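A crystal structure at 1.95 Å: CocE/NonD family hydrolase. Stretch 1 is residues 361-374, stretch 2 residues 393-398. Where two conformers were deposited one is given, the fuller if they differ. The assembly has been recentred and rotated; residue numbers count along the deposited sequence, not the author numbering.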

# COMPACT_ATOMS: atom_id res chain seq x y z
N PRO A 361 21.71 -11.23 -12.69
CA PRO A 361 21.01 -11.07 -13.96
C PRO A 361 20.67 -12.39 -14.57
O PRO A 361 21.48 -13.33 -14.51
CB PRO A 361 22.06 -10.35 -14.83
CG PRO A 361 23.38 -10.65 -14.23
CD PRO A 361 23.16 -11.03 -12.80
N LEU A 362 19.49 -12.48 -15.16
CA LEU A 362 19.14 -13.55 -16.09
C LEU A 362 18.82 -12.90 -17.47
O LEU A 362 17.90 -12.07 -17.59
CB LEU A 362 17.94 -14.32 -15.58
CG LEU A 362 18.17 -15.21 -14.34
CD1 LEU A 362 16.77 -15.73 -13.84
CD2 LEU A 362 19.12 -16.35 -14.69
N TYR A 363 19.60 -13.27 -18.49
CA TYR A 363 19.50 -12.65 -19.82
C TYR A 363 18.40 -13.29 -20.68
O TYR A 363 18.27 -14.50 -20.72
CB TYR A 363 20.84 -12.72 -20.53
CG TYR A 363 21.94 -12.03 -19.74
CD1 TYR A 363 22.12 -10.67 -19.82
CD2 TYR A 363 22.75 -12.75 -18.88
CE1 TYR A 363 23.12 -10.03 -19.07
CE2 TYR A 363 23.72 -12.13 -18.13
CZ TYR A 363 23.91 -10.78 -18.23
OH TYR A 363 24.89 -10.18 -17.50
N LEU A 364 17.58 -12.44 -21.30
CA LEU A 364 16.46 -12.89 -22.13
C LEU A 364 16.97 -13.30 -23.49
O LEU A 364 17.86 -12.64 -24.03
CB LEU A 364 15.48 -11.75 -22.37
CG LEU A 364 14.43 -11.47 -21.33
CD1 LEU A 364 15.07 -11.07 -20.02
CD2 LEU A 364 13.49 -10.42 -21.87
N ASN A 365 16.37 -14.35 -24.06
CA ASN A 365 16.64 -14.77 -25.44
C ASN A 365 15.28 -14.81 -26.16
O ASN A 365 14.45 -15.67 -25.86
CB ASN A 365 17.31 -16.16 -25.45
CG ASN A 365 17.67 -16.61 -26.86
OD1 ASN A 365 17.26 -15.98 -27.81
ND2 ASN A 365 18.52 -17.63 -26.98
N ALA A 366 15.07 -13.90 -27.13
CA ALA A 366 13.80 -13.79 -27.90
C ALA A 366 13.48 -15.01 -28.81
O ALA A 366 12.29 -15.25 -29.13
CB ALA A 366 13.80 -12.47 -28.79
N GLU A 367 14.49 -15.78 -29.17
CA GLU A 367 14.31 -16.90 -30.10
C GLU A 367 13.67 -18.12 -29.49
O GLU A 367 12.96 -18.87 -30.17
CB GLU A 367 15.65 -17.37 -30.66
CG GLU A 367 16.49 -16.31 -31.32
CD GLU A 367 17.55 -16.89 -32.27
OE1 GLU A 367 18.69 -17.16 -31.82
OE2 GLU A 367 17.24 -17.09 -33.46
N ASN A 368 13.96 -18.36 -28.21
CA ASN A 368 13.52 -19.60 -27.56
C ASN A 368 12.82 -19.43 -26.20
O ASN A 368 12.73 -20.39 -25.44
CB ASN A 368 14.75 -20.51 -27.43
CG ASN A 368 15.80 -19.95 -26.45
OD1 ASN A 368 15.56 -18.93 -25.78
ND2 ASN A 368 16.93 -20.64 -26.33
N HIS A 369 12.19 -18.28 -25.96
CA HIS A 369 11.50 -18.00 -24.68
C HIS A 369 12.28 -18.40 -23.41
O HIS A 369 11.71 -19.01 -22.50
CB HIS A 369 10.01 -18.51 -24.62
CG HIS A 369 9.80 -19.96 -24.94
ND1 HIS A 369 9.98 -20.97 -24.02
CD2 HIS A 369 9.33 -20.56 -26.06
CE1 HIS A 369 9.69 -22.14 -24.57
NE2 HIS A 369 9.30 -21.92 -25.82
N THR A 370 13.57 -18.03 -23.33
CA THR A 370 14.39 -18.40 -22.17
C THR A 370 15.01 -17.22 -21.49
O THR A 370 15.22 -16.18 -22.10
CB THR A 370 15.51 -19.40 -22.49
OG1 THR A 370 16.43 -18.84 -23.44
CG2 THR A 370 14.89 -20.67 -23.05
N LEU A 371 15.25 -17.43 -20.18
CA LEU A 371 16.07 -16.60 -19.33
C LEU A 371 17.31 -17.42 -19.04
O LEU A 371 17.22 -18.63 -18.83
CB LEU A 371 15.36 -16.28 -18.01
CG LEU A 371 14.10 -15.41 -17.99
CD1 LEU A 371 13.45 -15.42 -16.60
CD2 LEU A 371 14.48 -13.98 -18.37
N ASN A 372 18.47 -16.76 -19.00
CA ASN A 372 19.73 -17.47 -19.05
C ASN A 372 20.78 -16.90 -18.11
O ASN A 372 20.91 -15.69 -17.99
CB ASN A 372 20.33 -17.41 -20.50
CG ASN A 372 19.39 -17.98 -21.59
OD1 ASN A 372 19.51 -19.14 -22.01
ND2 ASN A 372 18.45 -17.16 -22.02
N HIS A 373 21.60 -17.78 -17.54
CA HIS A 373 22.79 -17.37 -16.79
C HIS A 373 23.75 -16.53 -17.59
O HIS A 373 24.26 -15.60 -17.06
CB HIS A 373 23.62 -18.55 -16.31
CG HIS A 373 22.96 -19.30 -15.22
ND1 HIS A 373 22.69 -18.74 -13.99
CD2 HIS A 373 22.48 -20.58 -15.17
CE1 HIS A 373 22.08 -19.63 -13.23
NE2 HIS A 373 21.94 -20.75 -13.92
N ALA A 374 24.02 -16.93 -18.84
CA ALA A 374 25.04 -16.31 -19.68
C ALA A 374 24.38 -15.30 -20.59
O ALA A 374 23.21 -15.46 -20.92
CB ALA A 374 25.74 -17.39 -20.53
N VAL A 393 4.93 -11.89 -25.00
CA VAL A 393 6.14 -12.71 -25.13
C VAL A 393 6.53 -13.15 -23.74
O VAL A 393 6.33 -12.40 -22.78
CB VAL A 393 7.30 -11.99 -25.81
CG1 VAL A 393 6.98 -11.73 -27.30
CG2 VAL A 393 7.67 -10.72 -25.08
N SER A 394 7.09 -14.34 -23.61
CA SER A 394 7.50 -14.80 -22.31
C SER A 394 8.82 -15.54 -22.29
O SER A 394 9.30 -15.98 -23.31
CB SER A 394 6.38 -15.60 -21.66
OG SER A 394 6.45 -16.94 -22.02
N PHE A 395 9.42 -15.59 -21.11
CA PHE A 395 10.79 -16.07 -20.90
C PHE A 395 10.91 -16.80 -19.60
O PHE A 395 10.54 -16.27 -18.55
CB PHE A 395 11.73 -14.88 -20.87
CG PHE A 395 11.61 -13.99 -22.07
CD1 PHE A 395 12.38 -14.23 -23.20
CD2 PHE A 395 10.69 -12.94 -22.09
CE1 PHE A 395 12.26 -13.46 -24.32
CE2 PHE A 395 10.55 -12.17 -23.26
CZ PHE A 395 11.34 -12.40 -24.35
N LYS A 396 11.49 -18.00 -19.64
CA LYS A 396 11.45 -18.89 -18.49
C LYS A 396 12.81 -19.36 -18.07
O LYS A 396 13.69 -19.58 -18.92
CB LYS A 396 10.65 -20.14 -18.75
CG LYS A 396 9.19 -19.91 -19.03
CD LYS A 396 8.60 -21.23 -19.51
CE LYS A 396 7.11 -21.12 -19.64
NZ LYS A 396 6.63 -21.94 -20.77
N TYR A 397 12.94 -19.56 -16.75
CA TYR A 397 14.08 -20.19 -16.12
C TYR A 397 13.60 -21.21 -15.07
O TYR A 397 12.82 -20.89 -14.19
CB TYR A 397 14.94 -19.12 -15.45
CG TYR A 397 16.15 -19.68 -14.76
CD1 TYR A 397 17.29 -19.99 -15.47
CD2 TYR A 397 16.11 -19.97 -13.37
CE1 TYR A 397 18.41 -20.56 -14.85
CE2 TYR A 397 17.21 -20.55 -12.74
CZ TYR A 397 18.37 -20.83 -13.49
OH TYR A 397 19.46 -21.40 -12.91
N THR A 398 14.06 -22.45 -15.18
CA THR A 398 13.73 -23.50 -14.23
C THR A 398 14.89 -23.65 -13.25
O THR A 398 16.03 -23.83 -13.64
CB THR A 398 13.48 -24.82 -14.98
OG1 THR A 398 12.29 -24.66 -15.77
CG2 THR A 398 13.25 -25.97 -14.01
O HOH W 1 16.38 -21.20 -19.25

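Strand 370-372 runs alongside strand 393-398 at 50° between their N-to-C directions, and the two are joined by a single bridge, Thr 370 with Lys 396. Two backbone hydrogen bonds define it: Lys 396 N donates to His 369 O (3.0 Å), and Leu 371 N donates to Lys 396 O (2.9 Å) with a nearly straight geometry. A water donates to both Leu 371 O (2.7 Å from the water oxygen) and Lys 396 O (3.2 Å), linking the strands again just beyond the bridge.

The CA-to-CB bonds of Thr 370 and Lys 396 point away overall, though both CB atoms still touch the opposing strand. The p rotamer of Thr 370 places OG1 2.5 Å from Asn 368 OD1, a very short hydrogen bond in which the threonine donates; OG1 also accepts from Asn 372 ND2 at 3.0 Å. Asn 372, in the m rotamer, uses the same ND2 to reach Tyr 363 O (3.0 Å), so its amide ties the hairpin together on the side away from stretch 2.

Leu 371 points toward stretch 2. Its mt conformation sets CG 3.8 Å from Phe 395 CB, while its CB lies 3.8 Å from Tyr 397 CB. Phe 395, with chi1 at -53°, turns the edge of its ring to the backbone where strand 361-365 ends and strand 370-372 begins: Leu 364 CD2 sits over one face, 3.7 Å from the ring centroid and only 11° off the normal, a CH-pi contact. Asn 365 O approaches the ring edge, 3.5 Å from Phe 395 CE1, and Thr 370 O does so 3.6 Å from CD1 of the same ring.

Tyr 397 adopts the t rotamer, which places its ring with Leu 362 over one face and His 373 NE2 at its edge. His 373 NE2 donates a weak hydrogen bond to Tyr 397 OH (2.8 Å, 115°), and the tyrosine edge addresses the histidine face with the planes at 84°.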